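Local coordinates for Slr0280 protein (Synechocystis sp., PDB 5H3K) that is of unknown function but carries a phosphodiester glycosidase (NAGPA-type) family region, suggesting hydrolysis of sugar phosphodiesters, at residues 76-81 and 142-147; 114-119 and 123-128; 272-275 and 279-282. All coordinates share one frame; numbering follows the deposited sequence.

Interaction 1: 76-81 and 142-147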
# COMPACT_ATOMS: atom_id res chain seq x y z
N THR A 76 -4.64 18.73 29.15
CA THR A 76 -3.89 18.31 27.97
C THR A 76 -4.17 16.84 27.67
O THR A 76 -3.95 15.97 28.52
CB THR A 76 -2.38 18.51 28.18
OG1 THR A 76 -2.12 19.89 28.47
CG2 THR A 76 -1.61 18.11 26.93
N ARG A 77 -4.68 16.56 26.47
CA ARG A 77 -4.96 15.18 26.08
C ARG A 77 -3.90 14.73 25.09
O ARG A 77 -3.37 15.54 24.33
CB ARG A 77 -6.34 15.06 25.44
CG ARG A 77 -7.50 15.57 26.30
CD ARG A 77 -7.69 14.72 27.55
NE ARG A 77 -8.85 15.16 28.32
CZ ARG A 77 -10.09 14.71 28.12
NH1 ARG A 77 -10.33 13.80 27.19
NH2 ARG A 77 -11.09 15.18 28.86
N THR A 78 -3.60 13.43 25.11
CA THR A 78 -2.65 12.87 24.16
C THR A 78 -3.33 11.80 23.33
O THR A 78 -3.97 10.88 23.87
CB THR A 78 -1.43 12.25 24.85
OG1 THR A 78 -0.82 13.22 25.71
CG2 THR A 78 -0.41 11.77 23.80
N GLY A 79 -3.19 11.92 22.01
CA GLY A 79 -3.76 10.96 21.08
C GLY A 79 -2.68 10.30 20.25
O GLY A 79 -1.69 10.93 19.90
N LEU A 80 -2.86 9.01 19.94
CA LEU A 80 -1.93 8.27 19.10
C LEU A 80 -2.70 7.70 17.91
O LEU A 80 -3.84 7.26 18.08
CB LEU A 80 -1.32 7.10 19.88
CG LEU A 80 -0.65 7.41 21.22
CD1 LEU A 80 0.02 6.16 21.75
CD2 LEU A 80 0.35 8.51 21.04
N GLY A 81 -2.09 7.70 16.73
CA GLY A 81 -2.70 7.02 15.59
C GLY A 81 -3.09 5.60 15.95
O GLY A 81 -2.27 4.86 16.51
N ASN A 142 9.38 16.50 17.90
CA ASN A 142 8.64 15.59 17.04
C ASN A 142 8.38 14.23 17.70
O ASN A 142 7.62 13.40 17.17
CB ASN A 142 9.39 15.43 15.72
CG ASN A 142 8.69 14.52 14.75
OD1 ASN A 142 7.61 14.83 14.25
ND2 ASN A 142 9.31 13.37 14.46
N THR A 143 8.98 14.02 18.87
CA THR A 143 8.94 12.72 19.52
C THR A 143 8.21 12.73 20.87
O THR A 143 8.60 13.44 21.80
CB THR A 143 10.36 12.17 19.74
OG1 THR A 143 11.04 12.10 18.49
CG2 THR A 143 10.30 10.77 20.35
N LEU A 144 7.15 11.93 20.99
CA LEU A 144 6.44 11.79 22.25
C LEU A 144 7.13 10.71 23.08
O LEU A 144 7.26 9.57 22.63
CB LEU A 144 4.98 11.40 22.02
CG LEU A 144 4.09 11.10 23.23
CD1 LEU A 144 3.84 12.35 24.07
CD2 LEU A 144 2.76 10.52 22.77
N VAL A 145 7.57 11.05 24.29
CA VAL A 145 8.26 10.07 25.11
C VAL A 145 7.27 9.26 25.94
O VAL A 145 6.55 9.81 26.78
CB VAL A 145 9.30 10.75 26.05
CG1 VAL A 145 10.05 9.70 26.86
CG2 VAL A 145 10.27 11.59 25.23
N MET A 146 7.22 7.96 25.69
CA MET A 146 6.28 7.10 26.39
C MET A 146 6.73 6.87 27.83
O MET A 146 7.94 6.84 28.11
CB MET A 146 6.10 5.76 25.65
CG MET A 146 5.62 5.91 24.21
SD MET A 146 4.06 6.82 24.07
CE MET A 146 2.98 5.73 24.99
N PRO A 147 5.78 6.73 28.75
CA PRO A 147 6.15 6.66 30.16
C PRO A 147 6.76 5.32 30.52
O PRO A 147 6.50 4.31 29.85
CB PRO A 147 4.81 6.85 30.88
CG PRO A 147 3.79 6.29 29.93
CD PRO A 147 4.32 6.57 28.55

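Interaction 2: 114-119 and 123-128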
# COMPACT_ATOMS: atom_id res chain seq x y z
N LEU A 114 -12.06 4.36 24.21
CA LEU A 114 -11.27 5.57 24.01
C LEU A 114 -11.99 6.48 23.04
O LEU A 114 -12.68 6.01 22.14
CB LEU A 114 -9.88 5.23 23.45
CG LEU A 114 -9.09 4.12 24.14
CD1 LEU A 114 -7.68 4.10 23.58
CD2 LEU A 114 -9.06 4.34 25.64
N ASN A 115 -11.86 7.79 23.24
CA ASN A 115 -12.34 8.72 22.24
C ASN A 115 -11.41 8.68 21.04
O ASN A 115 -10.19 8.58 21.20
CB ASN A 115 -12.38 10.14 22.79
CG ASN A 115 -13.43 10.32 23.85
OD1 ASN A 115 -14.44 9.60 23.87
ND2 ASN A 115 -13.22 11.28 24.74
N ALA A 116 -11.98 8.75 19.84
CA ALA A 116 -11.19 8.80 18.61
C ALA A 116 -11.51 10.07 17.85
O ALA A 116 -12.68 10.46 17.76
CB ALA A 116 -11.46 7.56 17.73
N ARG A 117 -10.49 10.72 17.30
CA ARG A 117 -10.72 11.87 16.44
C ARG A 117 -9.87 11.79 15.19
O ARG A 117 -8.70 11.40 15.24
CB ARG A 117 -10.45 13.18 17.18
CG ARG A 117 -9.01 13.37 17.62
CD ARG A 117 -8.85 14.68 18.37
NE ARG A 117 -8.68 15.83 17.48
CZ ARG A 117 -8.57 17.08 17.90
NH1 ARG A 117 -8.61 17.36 19.20
NH2 ARG A 117 -8.41 18.07 17.02
N PHE A 118 -10.45 12.17 14.06
CA PHE A 118 -9.70 12.11 12.81
C PHE A 118 -9.07 13.46 12.49
O PHE A 118 -9.74 14.48 12.49
CB PHE A 118 -10.59 11.63 11.67
CG PHE A 118 -9.86 11.43 10.38
CD1 PHE A 118 -9.94 12.38 9.38
CD2 PHE A 118 -9.08 10.30 10.17
CE1 PHE A 118 -9.26 12.21 8.17
CE2 PHE A 118 -8.40 10.12 8.96
CZ PHE A 118 -8.49 11.08 7.97
N VAL A 119 -7.76 13.45 12.25
CA VAL A 119 -7.04 14.62 11.77
C VAL A 119 -6.16 14.10 10.65
O VAL A 119 -5.19 13.40 10.90
CB VAL A 119 -6.19 15.28 12.88
CG1 VAL A 119 -5.45 16.49 12.33
CG2 VAL A 119 -7.08 15.72 14.04
N ARG A 123 -6.29 8.62 12.44
CA ARG A 123 -7.35 8.52 13.44
C ARG A 123 -6.69 8.41 14.81
O ARG A 123 -6.12 7.37 15.16
CB ARG A 123 -8.20 7.28 13.17
CG ARG A 123 -9.32 7.02 14.18
CD ARG A 123 -10.00 5.70 13.87
NE ARG A 123 -11.20 5.45 14.67
CZ ARG A 123 -11.38 4.37 15.44
NH1 ARG A 123 -10.43 3.44 15.52
NH2 ARG A 123 -12.50 4.22 16.13
N TYR A 124 -6.78 9.47 15.61
CA TYR A 124 -6.07 9.52 16.90
C TYR A 124 -6.93 9.00 18.06
O TYR A 124 -8.08 9.40 18.21
CB TYR A 124 -5.61 10.95 17.19
CG TYR A 124 -4.58 11.45 16.19
CD1 TYR A 124 -3.22 11.28 16.43
CD2 TYR A 124 -4.97 12.05 15.00
CE1 TYR A 124 -2.28 11.72 15.51
CE2 TYR A 124 -4.04 12.49 14.09
CZ TYR A 124 -2.70 12.33 14.34
OH TYR A 124 -1.78 12.77 13.41
N LEU A 125 -6.36 8.09 18.85
CA LEU A 125 -7.04 7.58 20.04
C LEU A 125 -6.54 8.33 21.28
O LEU A 125 -5.34 8.44 21.50
CB LEU A 125 -6.80 6.07 20.22
CG LEU A 125 -7.19 5.10 19.10
CD1 LEU A 125 -6.96 3.63 19.51
CD2 LEU A 125 -8.64 5.29 18.63
N ASP A 126 -7.47 8.86 22.07
CA ASP A 126 -7.12 9.60 23.28
C ASP A 126 -6.71 8.60 24.36
O ASP A 126 -7.55 7.92 24.96
CB ASP A 126 -8.32 10.45 23.74
CG ASP A 126 -8.00 11.35 24.94
OD1 ASP A 126 -7.15 10.98 25.77
OD2 ASP A 126 -8.63 12.42 25.05
N VAL A 127 -5.40 8.50 24.60
CA VAL A 127 -4.86 7.50 25.52
C VAL A 127 -4.53 8.09 26.90
O VAL A 127 -3.90 7.43 27.73
CB VAL A 127 -3.59 6.81 24.95
CG1 VAL A 127 -3.93 6.07 23.65
CG2 VAL A 127 -2.48 7.83 24.74
N THR A 128 -4.98 9.33 27.13
CA THR A 128 -4.66 10.06 28.36
C THR A 128 -5.06 9.31 29.63
O THR A 128 -4.25 9.14 30.54
CB THR A 128 -5.31 11.46 28.38
OG1 THR A 128 -5.13 12.09 27.11
CG2 THR A 128 -4.69 12.33 29.46
O HOH W 1 -10.23 8.48 25.46
O HOH W 2 -10.88 13.29 23.72
O HOH W 3 -2.35 14.26 11.45

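Interaction 3: 272-275 and 279-282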
# COMPACT_ATOMS: atom_id res chain seq x y z
N THR A 272 -13.61 -5.85 12.79
CA THR A 272 -14.29 -4.85 11.96
C THR A 272 -14.23 -3.51 12.66
O THR A 272 -14.78 -3.34 13.74
CB THR A 272 -15.76 -5.25 11.65
OG1 THR A 272 -15.80 -6.51 10.97
CG2 THR A 272 -16.44 -4.19 10.77
N ILE A 273 -13.51 -2.56 12.06
CA ILE A 273 -13.35 -1.24 12.64
C ILE A 273 -13.97 -0.19 11.74
O ILE A 273 -13.55 -0.02 10.58
CB ILE A 273 -11.86 -0.86 12.88
CG1 ILE A 273 -11.17 -1.84 13.84
CG2 ILE A 273 -11.77 0.56 13.43
CD1 ILE A 273 -11.70 -1.81 15.29
N ASN A 274 -14.99 0.50 12.24
CA ASN A 274 -15.49 1.69 11.57
C ASN A 274 -14.52 2.83 11.87
O ASN A 274 -14.46 3.33 13.00
CB ASN A 274 -16.93 2.00 12.01
CG ASN A 274 -17.88 0.83 11.75
OD1 ASN A 274 -17.92 0.28 10.64
ND2 ASN A 274 -18.62 0.44 12.77
N TRP A 275 -13.74 3.20 10.86
CA TRP A 275 -12.53 3.99 11.07
C TRP A 275 -12.80 5.47 10.99
O TRP A 275 -12.50 6.23 11.91
CB TRP A 275 -11.47 3.55 10.05
CG TRP A 275 -10.08 4.00 10.35
CD1 TRP A 275 -9.27 3.56 11.36
CD2 TRP A 275 -9.30 4.93 9.59
NE1 TRP A 275 -8.05 4.18 11.29
CE2 TRP A 275 -8.04 5.03 10.22
CE3 TRP A 275 -9.55 5.71 8.45
CZ2 TRP A 275 -7.02 5.87 9.74
CZ3 TRP A 275 -8.55 6.54 7.97
CH2 TRP A 275 -7.30 6.62 8.62
N ILE A 279 -15.12 5.06 5.69
CA ILE A 279 -14.01 4.09 5.64
C ILE A 279 -14.12 3.01 6.72
O ILE A 279 -14.17 3.31 7.92
CB ILE A 279 -12.63 4.77 5.79
CG1 ILE A 279 -12.39 5.77 4.65
CG2 ILE A 279 -11.52 3.70 5.79
CD1 ILE A 279 -11.06 6.48 4.72
N THR A 280 -14.14 1.75 6.29
CA THR A 280 -14.22 0.61 7.20
C THR A 280 -13.11 -0.41 6.96
O THR A 280 -12.87 -0.83 5.82
CB THR A 280 -15.58 -0.08 7.06
OG1 THR A 280 -16.61 0.87 7.31
CG2 THR A 280 -15.71 -1.24 8.05
N TRP A 281 -12.43 -0.80 8.04
CA TRP A 281 -11.32 -1.76 7.98
C TRP A 281 -11.80 -3.12 8.51
O TRP A 281 -12.42 -3.19 9.57
CB TRP A 281 -10.14 -1.18 8.81
CG TRP A 281 -9.14 -2.14 9.41
CD1 TRP A 281 -8.73 -3.35 8.93
CD2 TRP A 281 -8.42 -1.93 10.64
NE1 TRP A 281 -7.79 -3.90 9.77
CE2 TRP A 281 -7.59 -3.06 10.83
CE3 TRP A 281 -8.40 -0.91 11.57
CZ2 TRP A 281 -6.75 -3.18 11.94
CZ3 TRP A 281 -7.56 -1.03 12.68
CH2 TRP A 281 -6.75 -2.15 12.84
N GLN A 282 -11.56 -4.20 7.76
CA GLN A 282 -11.96 -5.52 8.22
C GLN A 282 -10.85 -6.53 8.07
O GLN A 282 -10.07 -6.46 7.11
CB GLN A 282 -13.20 -6.03 7.48
CG GLN A 282 -14.43 -5.18 7.71
CD GLN A 282 -15.54 -5.46 6.72
OE1 GLN A 282 -15.76 -4.71 5.76
NE2 GLN A 282 -16.26 -6.54 6.95

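Interaction 1: 76-81 and 142-147
Thr78, Leu80, Leu144 and Met146 form a small, buried, purely apolar contact between strand 75-81 and strand 143-145 with the residue that follows it, Met146; the two strands belong to one curled mixed sheet but are not neighbours in it. The evidence is in the spacing: the closest CA atoms, those of Thr78 and Leu144, are 9.4 Å apart, too far for backbone pairing, so side chains alone bridge the gap, and the two segments bury just 130 Å² together.

Leu144 carries the contact through one methyl. With CG opposite the backbone N (chi1 176°), its side chain reaches out to the other strand and places CD2 beside two methyls. Thr78 and Leu144 meet tip to tip, Thr78 CG2 lying 3.6 Å from Leu144 CD2. Leu80 comes from another direction, its side chain running at roughly a right angle to that of Leu144, with Leu80 CD2 also 3.6 Å from Leu144 CD2. Met146 adds a looser touch, Met146 CE lying 4.4 Å from Leu80 CD1.

Thr78 divides its two branches by polarity. CG2 stands opposite the backbone N and faces Leu144, whereas OG1 lies beside that N and is hydrogen-bonded to Gln69 on the neighbouring strand 61-72, so the hydroxyl is satisfied although the residue is buried.

The surroundings continue the apolar cluster. Trp67 of strand 61-72 packs on both Leu80 and Leu144. Strand 75-81 pairs with 61-72, which pairs with 55-58, which in turn pairs with 143-145; the contact thus lies inside the curl of this mixed beta sheet, where side chains of non-adjacent strands meet, and helix 82-89 packs against it through Leu89, which touches both Leu80 and Met146.

Interaction 2: 114-119 and 123-128
Tyr124 and Arg117 form the central hydrogen-bonded pair of an antiparallel beta hairpin, strands 112-119 and 122-126, whose short segments run at 151° to each other. Tyr124 N donates to Arg117 O at 2.7 Å, and Arg117 N returns a bond to Tyr124 O at 2.9 Å. Farther from the turn, Asp126 N gives an almost straight bond to Asn115 O.

With CG beside its own backbone N (chi1 -64°), the Tyr124 side chain leans toward the turn, over Val119. Tyr124 CB rests 3.7 Å from Arg117 O and also touches Arg117 CG; CD2 passes Arg117 O and Val119 CB; Tyr124 CE2 meets Val119 CB at 3.7 Å and Val119 O at 3.5 Å. Both carbonyl oxygens stand at the ring edge, in its plane. At the tip, OH shares a water with Val119 O and is hydrogen-bonded to Asn122 ND2.

On the other face of the hairpin, Ala116 CB sits over one face of the Arg123 guanidinium, 3.7 Å from Arg123 NE. That group is held by Asp82, Gln102 and Pro99 O.

Asp126 ties the far end. Its OD2 reaches Asn115 ND2 through a water and makes a salt bridge to Arg77. Putting an alanine here removes both carboxylate oxygens and would probably leave Arg77 without this counter-charge and Thr128 N without its acceptor. That acceptor is Asp126 OD1, which closes an Asx turn with Thr128 N at 3.0 Å and also receives Thr128 OG1 at 2.7 Å, on the syn side and 28° out of the carboxylate plane.

Interaction 3: 272-275 and 279-282
Trp281 and Ile273 lie side by side and point the same way, as expected for a directly paired couple. Ile273 CG1 sits over one face of the indole near its rim, 3.7 Å from Trp281 CE3, and Ile273 CB is equally near that carbon. Beneath them the backbones are bonded in both directions: Ile273 N to Trp281 O at 2.8 Å, with a nearly straight N-H, and Trp281 N to Ile273 O at 2.9 Å.

These bonds define an antiparallel beta hairpin, 271-276 with 279-288, its segments at 159°. It forms one margin of a larger antiparallel sheet, in which 279-288 pairs on with 291-300.

Trp275, nearer the turn, is fastened to Ile279 by Trp275 N donating to Ile279 O at 3.0 Å. Placing CG opposite the backbone N (chi1 -165°) lays the indole alongside Ile279, whose CG2 is 3.9 Å from Trp275 CE3 while CD1 touches both CE3 and CZ3. The indole nitrogen is directed elsewhere: Trp275 NE1 is hydrogen-bonded to Asp82 OD1. Leu586 of strand 584-586 touches both Trp275 and Trp281, and Phe118 meets the Trp275 ring with the planes about 75° apart.

Overall arrangement
Interactions 1 and 2 have centres 11 Å apart and share the curled mixed sheet, where strands 75-81 and 122-126 are neighbours: Leu80 O and Leu125 N are 2.8 Å apart, a probable hydrogen bond. In sequence, the hairpin of interaction 2 falls entirely between the two segments of interaction 1. Interaction 3 comes later and begins a separate antiparallel sheet, its centre 15 Å from that of interaction 2 and 24 Å from that of interaction 1, which it does not touch. Interaction 2 therefore stands between them and packs the two sheets together: Phe118 and Arg123 lean on 272-275, with Asp82, at the start of helix 82-89, as a partner common to both sides.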